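Local structure of hypothetical glycoside hydrolase (Parabacteroides distasonis, 3TAW) at residues T136-R140 with K141-L145; L327-Y330 with R331-W334. The protein is of unknown function but is probably a carbohydrate-active enzyme of the glycoside hydrolase type, built as a beta-propeller. All coordinates share one frame; numbering follows the deposited sequence.

Contact 1. Residues T136-R140 with K141-L145; sequences TQWNR and KVPRL. With EDO (1,2-ethanediol), chain K.
N139 reaches across the end of the hairpin made by strands 131-138 and 143-150, and its OD1 accepts from two backbone N-H groups of the loop that follows. The bond from V142 N, 3.0 Å to N139 OD1, lies in the carbonyl plane, whereas K141 N approaches N139 OD1 from above that plane at 2.9 Å. With N139 CG set between its own backbone N and carbonyl carbon (chi1 65°), the amide is turned forward onto the N-H groups of these next residues. Further from the loop, Q137 and R144 form an antiparallel hydrogen-bonded pair, with a short, nearly straight bond of 2.7 Å from Q137 N to R144 O. Packing is tight on the face of T136, W138 and P143: T136 CG2 lies 3.5 Å from P143 CB, and W138 CZ3 meets P143 CD at 3.7 Å. The polar side is looser. There N139 ND2 and R144 NH1 stand 3.8 Å apart and both donate to one water. R144 is held further by D173 and the carbonyl of K172, and Q137 by E113. One amide oxygen thus satisfies two loop N-H groups and probably stiffens the turn, while water joins the two donors beside it.

Contact 2. Residues L327-Y330 with R331-W334; sequences LVYY and RNKW. With EDO (1,2-ethanediol), chain J; EDO (1,2-ethanediol), chain I.
A type I' beta turn from Y330 to K333 closes the tight hairpin between strands 322-330 and 333-340. Y330 N donates to K333 O at 2.8 Å, almost head-on to the carbonyl; in return K333 N reaches Y330 O at 3.0 Å from above the carbonyl plane. On the face shared by Y329 and W334, a non-hydrogen-bonded pair, the tyrosine turns an edge to the indole, the planes 55° apart. Y329 CD1 hangs over that indole face, 3.6 Å from W334 CE2, and Y329 CB makes a CH-pi contact 3.9 Å from the centroid of the six-membered ring. Y329 CG stands opposite its backbone N (chi1 -174°), which carries the far end of the ring over the turn, Y329 CZ coming near N332 CA. L327 CD1 adds an apolar contact with W334 CE3 at 3.7 Å. On the other face of the hairpin the aliphatic part of R331 runs past the Y330 ring, with R331 CD 3.4 Å from Y330 CE2. One ethanediol bridges the turn, its two oxygens accepting from R331 N and N332 N. L327 and W334 pack on I252 of strand 244-254, V328 and Y330 on strands 49-58 and 61-69, and K333 forms a salt bridge with D351, just beyond strand 344-350.

Contact 1 comes first along the chain, contact 2 near its C-terminal end. Each is the closed end of an antiparallel hairpin, but in separate sheets: 136-145 joins the two middle strands of a four-stranded sheet, 327-334 an outermost and the middle strand of a three-stranded one. Their centres lie 32 Å apart on opposite sides of the chain's centre, and their nearest atoms, about 16 Å from each other, do not touch. Small antiparallel sheets of this kind are consistent with the blades of a beta-propeller, as in related enzymes. Contact 2 packs its late sheet against strands 49-58 and 61-69 near the beginning of the chain, whereas contact 1 packs mainly on its own sheet and neighbouring loops.

Contact 1. Residues T136-R140 with K141-L145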
ATOM      1  N   THR A 136       3.359   2.484   7.848  1.00 12.54           N
ATOM      2  CA  THR A 136       4.079   3.674   8.264  1.00 13.10           C
ATOM      3  C   THR A 136       3.774   4.002   9.717  1.00 13.33           C
ATOM      4  O   THR A 136       2.608   4.084  10.108  1.00 13.06           O
ATOM      5  CB  THR A 136       3.644   4.899   7.454  1.00 13.67           C
ATOM      6  OG1 THR A 136       3.674   4.591   6.062  1.00 13.96           O
ATOM      7  CG2 THR A 136       4.556   6.126   7.776  1.00 14.41           C
ATOM      8  N   GLN A 137       4.819   4.175  10.504  1.00 13.93           N
ATOM      9  CA  GLN A 137       4.704   4.695  11.876  1.00 14.47           C
ATOM     10  C   GLN A 137       4.775   6.204  11.781  1.00 15.27           C
ATOM     11  O   GLN A 137       5.695   6.736  11.134  1.00 15.62           O
ATOM     12  CB  GLN A 137       5.856   4.189  12.737  1.00 14.81           C
ATOM     13  CG  GLN A 137       6.002   2.670  12.778  1.00 14.98           C
ATOM     14  CD  GLN A 137       7.126   2.255  13.687  1.00 15.90           C
ATOM     15  OE1 GLN A 137       8.284   2.674  13.487  1.00 16.28           O
ATOM     16  NE2 GLN A 137       6.818   1.429  14.692  1.00 15.63           N
ATOM     17  N   TRP A 138       3.829   6.910  12.392  1.00 15.49           N
ATOM     18  CA  TRP A 138       3.842   8.381  12.338  1.00 16.47           C
ATOM     19  C   TRP A 138       3.739   8.965  13.719  1.00 17.57           C
ATOM     20  O   TRP A 138       2.770   8.728  14.441  1.00 16.70           O
ATOM     21  CB  TRP A 138       2.716   8.888  11.465  1.00 16.67           C
ATOM     22  CG  TRP A 138       2.600  10.380  11.206  1.00 17.33           C
ATOM     23  CD1 TRP A 138       1.438  11.094  11.162  1.00 17.46           C
ATOM     24  CD2 TRP A 138       3.651  11.320  10.872  1.00 17.87           C
ATOM     25  NE1 TRP A 138       1.687  12.382  10.842  1.00 18.14           N
ATOM     26  CE2 TRP A 138       3.033  12.556  10.647  1.00 18.61           C
ATOM     27  CE3 TRP A 138       5.039  11.223  10.730  1.00 18.46           C
ATOM     28  CZ2 TRP A 138       3.757  13.710  10.313  1.00 19.52           C
ATOM     29  CZ3 TRP A 138       5.755  12.352  10.374  1.00 19.19           C
ATOM     30  CH2 TRP A 138       5.111  13.583  10.183  1.00 19.91           C
ATOM     31  N   ASN A 139       4.763   9.725  14.080  1.00 18.49           N
ATOM     32  CA  ASN A 139       4.826  10.377  15.366  1.00 20.07           C
ATOM     33  C   ASN A 139       4.897  11.893  15.214  1.00 21.46           C
ATOM     34  O   ASN A 139       5.307  12.593  16.154  1.00 22.99           O
ATOM     35  CB  ASN A 139       6.027   9.867  16.154  1.00 20.26           C
ATOM     36  CG  ASN A 139       7.345  10.229  15.510  1.00 20.56           C
ATOM     37  OD1 ASN A 139       7.391  10.841  14.438  1.00 20.81           O
ATOM     38  ND2 ASN A 139       8.427   9.872  16.181  1.00 21.39           N
ATOM     39  N   ARG A 140       4.478  12.391  14.048  1.00 22.16           N
ATOM     40  CA  ARG A 140       4.533  13.827  13.690  1.00 24.40           C
ATOM     41  C   ARG A 140       5.937  14.389  13.526  1.00 24.79           C
ATOM     42  O   ARG A 140       6.091  15.594  13.375  1.00 25.72           O
ATOM     43  CB  ARG A 140       3.802  14.709  14.699  1.00 26.73           C
ATOM     44  CG  ARG A 140       2.443  14.258  15.043  1.00 29.26           C
ATOM     45  CD  ARG A 140       1.353  15.117  14.434  1.00 31.06           C
ATOM     46  NE  ARG A 140       0.142  14.794  15.157  1.00 30.98           N
ATOM     47  CZ  ARG A 140      -0.790  13.917  14.757  1.00 30.71           C
ATOM     48  NH1 ARG A 140      -0.733  13.292  13.571  1.00 27.25           N
ATOM     49  NH2 ARG A 140      -1.835  13.698  15.556  1.00 31.66           N
ATOM     50  N   LYS A 141       6.942  13.528  13.533  1.00 24.21           N
ATOM     51  CA  LYS A 141       8.310  13.953  13.308  1.00 24.42           C
ATOM     52  C   LYS A 141       8.892  13.263  12.071  1.00 23.04           C
ATOM     53  O   LYS A 141       9.291  13.936  11.117  1.00 24.00           O
ATOM     54  CB  LYS A 141       9.140  13.672  14.551  1.00 25.54           C
ATOM     55  CG  LYS A 141       8.664  14.500  15.739  1.00 27.94           C
ATOM     56  CD  LYS A 141       9.644  14.491  16.871  1.00 30.03           C
ATOM     57  CE  LYS A 141       9.564  13.240  17.697  1.00 31.23           C
ATOM     58  NZ  LYS A 141       9.704  13.577  19.162  1.00 34.09           N
ATOM     59  N   VAL A 142       8.938  11.934  12.085  1.00 21.68           N
ATOM     60  CA  VAL A 142       9.481  11.159  10.969  1.00 20.24           C
ATOM     61  C   VAL A 142       8.547   9.972  10.679  1.00 18.95           C
ATOM     62  O   VAL A 142       8.206   9.235  11.614  1.00 18.13           O
ATOM     63  CB  VAL A 142      10.880  10.587  11.296  1.00 20.84           C
ATOM     64  CG1 VAL A 142      11.460   9.890  10.068  1.00 21.13           C
ATOM     65  CG2 VAL A 142      11.864  11.696  11.798  1.00 21.92           C
ATOM     66  N   PRO A 143       8.125   9.798   9.409  1.00 17.59           N
ATOM     67  CA  PRO A 143       7.411   8.583   9.063  1.00 16.88           C
ATOM     68  C   PRO A 143       8.400   7.451   8.840  1.00 16.20           C
ATOM     69  O   PRO A 143       9.439   7.637   8.193  1.00 15.95           O
ATOM     70  CB  PRO A 143       6.679   8.952   7.767  1.00 16.84           C
ATOM     71  CG  PRO A 143       7.556   9.986   7.144  1.00 17.50           C
ATOM     72  CD  PRO A 143       8.269  10.691   8.244  1.00 18.11           C
ATOM     73  N   ARG A 144       8.102   6.285   9.405  1.00 15.49           N
ATOM     74  CA  ARG A 144       9.019   5.159   9.308  1.00 15.55           C
ATOM     75  C   ARG A 144       8.288   3.912   8.853  1.00 14.77           C
ATOM     76  O   ARG A 144       7.252   3.545   9.410  1.00 14.35           O
ATOM     77  CB  ARG A 144       9.728   4.870  10.619  1.00 16.17           C
ATOM     78  CG  ARG A 144      10.602   6.030  11.148  1.00 17.38           C
ATOM     79  CD  ARG A 144      11.331   5.599  12.405  1.00 18.54           C
ATOM     80  NE  ARG A 144      12.318   6.578  12.855  1.00 19.92           N
ATOM     81  CZ  ARG A 144      12.066   7.627  13.631  1.00 20.96           C
ATOM     82  NH1 ARG A 144      10.839   7.877  14.060  1.00 21.16           N
ATOM     83  NH2 ARG A 144      13.059   8.455  13.962  1.00 21.78           N
ATOM     84  N   LEU A 145       8.846   3.264   7.844  1.00 14.47           N
ATOM     85  CA  LEU A 145       8.334   1.975   7.400  1.00 14.02           C
ATOM     86  C   LEU A 145       8.639   0.936   8.474  1.00 14.12           C
ATOM     87  O   LEU A 145       9.800   0.771   8.869  1.00 15.42           O
ATOM     88  CB  LEU A 145       9.029   1.601   6.088  1.00 14.10           C
ATOM     89  CG  LEU A 145       8.569   0.382   5.332  1.00 14.38           C
ATOM     90  CD1 LEU A 145       7.082   0.518   4.863  1.00 13.70           C
ATOM     91  CD2 LEU A 145       9.525   0.179   4.154  1.00 14.78           C
TER
HETATM   92  C1  EDO K 396      13.606   4.089   8.410  1.00 23.26           C
HETATM   93  O1  EDO K 396      12.604   5.084   8.332  1.00 21.88           O
HETATM   94  C2  EDO K 396      13.197   2.804   9.146  1.00 24.82           C
HETATM   95  O2  EDO K 396      12.454   1.844   8.394  1.00 26.51           O
HETATM   96  O   HOH W   1      11.376  10.374  15.769  1.00 26.07           O

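Contact 2. Residues L327-Y330 with R331-W334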
ATOM      1  N   LEU A 327      -4.550  -5.863  -3.191  1.00 10.02           N
ATOM      2  CA  LEU A 327      -4.785  -6.639  -4.409  1.00 10.15           C
ATOM      3  C   LEU A 327      -4.849  -8.117  -4.063  1.00 10.34           C
ATOM      4  O   LEU A 327      -3.909  -8.639  -3.450  1.00 10.75           O
ATOM      5  CB  LEU A 327      -3.682  -6.367  -5.430  1.00 10.00           C
ATOM      6  CG  LEU A 327      -3.785  -7.125  -6.754  1.00 10.20           C
ATOM      7  CD1 LEU A 327      -5.125  -6.817  -7.492  1.00 10.07           C
ATOM      8  CD2 LEU A 327      -2.558  -6.799  -7.649  1.00 10.46           C
ATOM      9  N   VAL A 328      -5.965  -8.759  -4.396  1.00 10.50           N
ATOM     10  CA  VAL A 328      -6.139 -10.185  -4.148  1.00 10.90           C
ATOM     11  C   VAL A 328      -6.713 -10.891  -5.375  1.00 11.93           C
ATOM     12  O   VAL A 328      -7.438 -10.292  -6.173  1.00 12.02           O
ATOM     13  CB  VAL A 328      -7.055 -10.479  -2.925  1.00 11.11           C
ATOM     14  CG1 VAL A 328      -6.417  -9.963  -1.624  1.00 10.80           C
ATOM     15  CG2 VAL A 328      -8.475  -9.881  -3.123  1.00 11.28           C
ATOM     16  N   TYR A 329      -6.397 -12.180  -5.497  1.00 12.01           N
ATOM     17  CA  TYR A 329      -6.968 -13.058  -6.497  1.00 12.98           C
ATOM     18  C   TYR A 329      -7.946 -13.977  -5.767  1.00 13.44           C
ATOM     19  O   TYR A 329      -7.534 -14.806  -4.940  1.00 13.49           O
ATOM     20  CB  TYR A 329      -5.859 -13.876  -7.154  1.00 13.70           C
ATOM     21  CG  TYR A 329      -6.358 -14.704  -8.289  1.00 14.53           C
ATOM     22  CD1 TYR A 329      -6.765 -14.103  -9.465  1.00 15.19           C
ATOM     23  CD2 TYR A 329      -6.468 -16.087  -8.177  1.00 15.37           C
ATOM     24  CE1 TYR A 329      -7.244 -14.850 -10.527  1.00 16.22           C
ATOM     25  CE2 TYR A 329      -6.942 -16.844  -9.236  1.00 16.31           C
ATOM     26  CZ  TYR A 329      -7.339 -16.214 -10.393  1.00 16.91           C
ATOM     27  OH  TYR A 329      -7.813 -16.941 -11.456  1.00 19.40           O
ATOM     28  N   TYR A 330      -9.235 -13.811  -6.049  1.00 13.63           N
ATOM     29  CA  TYR A 330     -10.307 -14.449  -5.254  1.00 14.12           C
ATOM     30  C   TYR A 330     -11.424 -14.835  -6.204  1.00 15.27           C
ATOM     31  O   TYR A 330     -11.801 -14.040  -7.057  1.00 14.92           O
ATOM     32  CB  TYR A 330     -10.834 -13.457  -4.229  1.00 13.61           C
ATOM     33  CG  TYR A 330     -11.788 -14.022  -3.210  1.00 13.63           C
ATOM     34  CD1 TYR A 330     -11.328 -14.796  -2.168  1.00 13.87           C
ATOM     35  CD2 TYR A 330     -13.144 -13.726  -3.262  1.00 13.98           C
ATOM     36  CE1 TYR A 330     -12.201 -15.311  -1.200  1.00 13.44           C
ATOM     37  CE2 TYR A 330     -14.028 -14.205  -2.304  1.00 13.91           C
ATOM     38  CZ  TYR A 330     -13.559 -15.009  -1.274  1.00 14.30           C
ATOM     39  OH  TYR A 330     -14.429 -15.522  -0.310  1.00 14.00           O
ATOM     40  N   ARG A 331     -11.927 -16.053  -6.075  1.00 16.96           N
ATOM     41  CA  ARG A 331     -13.007 -16.530  -6.952  1.00 18.84           C
ATOM     42  C   ARG A 331     -12.698 -16.217  -8.424  1.00 18.49           C
ATOM     43  O   ARG A 331     -13.521 -15.692  -9.157  1.00 18.33           O
ATOM     44  CB  ARG A 331     -14.347 -15.911  -6.534  1.00 21.55           C
ATOM     45  CG  ARG A 331     -14.762 -16.269  -5.144  1.00 24.02           C
ATOM     46  CD  ARG A 331     -16.079 -15.544  -4.727  1.00 26.83           C
ATOM     47  NE  ARG A 331     -17.206 -15.894  -5.597  1.00 29.76           N
ATOM     48  CZ  ARG A 331     -18.452 -15.449  -5.428  1.00 31.17           C
ATOM     49  NH1 ARG A 331     -18.755 -14.640  -4.408  1.00 31.65           N
ATOM     50  NH2 ARG A 331     -19.402 -15.806  -6.284  1.00 31.60           N
ATOM     51  N   ASN A 332     -11.474 -16.526  -8.821  1.00 17.80           N
ATOM     52  CA  ASN A 332     -11.026 -16.444 -10.207  1.00 18.96           C
ATOM     53  C   ASN A 332     -10.974 -15.045 -10.823  1.00 18.69           C
ATOM     54  O   ASN A 332     -10.901 -14.895 -12.059  1.00 18.61           O
ATOM     55  CB  ASN A 332     -11.811 -17.436 -11.075  1.00 20.49           C
ATOM     56  CG  ASN A 332     -11.423 -18.872 -10.763  1.00 22.03           C
ATOM     57  OD1 ASN A 332     -10.301 -19.288 -11.052  1.00 25.92           O
ATOM     58  ND2 ASN A 332     -12.310 -19.607 -10.161  1.00 22.34           N
ATOM     59  N   LYS A 333     -10.950 -14.033  -9.965  1.00 17.75           N
ATOM     60  CA  LYS A 333     -10.815 -12.641 -10.418  1.00 17.97           C
ATOM     61  C   LYS A 333      -9.838 -11.863  -9.525  1.00 16.25           C
ATOM     62  O   LYS A 333      -9.579 -12.233  -8.373  1.00 15.44           O
ATOM     63  CB  LYS A 333     -12.176 -11.931 -10.369  1.00 20.33           C
ATOM     64  CG  LYS A 333     -13.282 -12.532 -11.249  1.00 22.91           C
ATOM     65  CD  LYS A 333     -14.597 -11.754 -11.038  1.00 25.76           C
ATOM     66  CE  LYS A 333     -15.740 -12.232 -11.933  1.00 28.27           C
ATOM     67  NZ  LYS A 333     -15.813 -11.469 -13.221  1.00 30.41           N
ATOM     68  N   TRP A 334      -9.356 -10.737 -10.042  1.00 15.15           N
ATOM     69  CA  TRP A 334      -8.535  -9.834  -9.253  1.00 14.83           C
ATOM     70  C   TRP A 334      -9.391  -8.715  -8.691  1.00 14.17           C
ATOM     71  O   TRP A 334     -10.133  -8.080  -9.435  1.00 14.95           O
ATOM     72  CB  TRP A 334      -7.456  -9.221 -10.112  1.00 14.73           C
ATOM     73  CG  TRP A 334      -6.457 -10.190 -10.580  1.00 15.60           C
ATOM     74  CD1 TRP A 334      -6.452 -10.831 -11.772  1.00 16.14           C
ATOM     75  CD2 TRP A 334      -5.296 -10.633  -9.874  1.00 15.47           C
ATOM     76  NE1 TRP A 334      -5.369 -11.667 -11.859  1.00 16.36           N
ATOM     77  CE2 TRP A 334      -4.627 -11.555 -10.721  1.00 16.16           C
ATOM     78  CE3 TRP A 334      -4.764 -10.362  -8.618  1.00 15.53           C
ATOM     79  CZ2 TRP A 334      -3.460 -12.198 -10.344  1.00 16.12           C
ATOM     80  CZ3 TRP A 334      -3.578 -11.006  -8.245  1.00 15.97           C
ATOM     81  CH2 TRP A 334      -2.956 -11.918  -9.120  1.00 15.80           C
TER
HETATM   82  C1  EDO J 395      -9.076 -18.165  -4.823  1.00 20.77           C
HETATM   83  O1  EDO J 395     -10.363 -17.841  -4.246  1.00 21.87           O
HETATM   84  C2  EDO J 395      -9.010 -17.740  -6.294  1.00 21.02           C
HETATM   85  O2  EDO J 395     -10.023 -18.358  -7.116  1.00 19.87           O
HETATM   86  C1  EDO I 394      -2.204 -10.153  -0.576  1.00 13.52           C
HETATM   87  O1  EDO I 394      -2.046 -11.431   0.073  1.00 14.30           O
HETATM   88  C2  EDO I 394      -1.205  -9.975  -1.732  1.00 13.50           C
HETATM   89  O2  EDO I 394      -1.405  -8.748  -2.480  1.00 12.64           O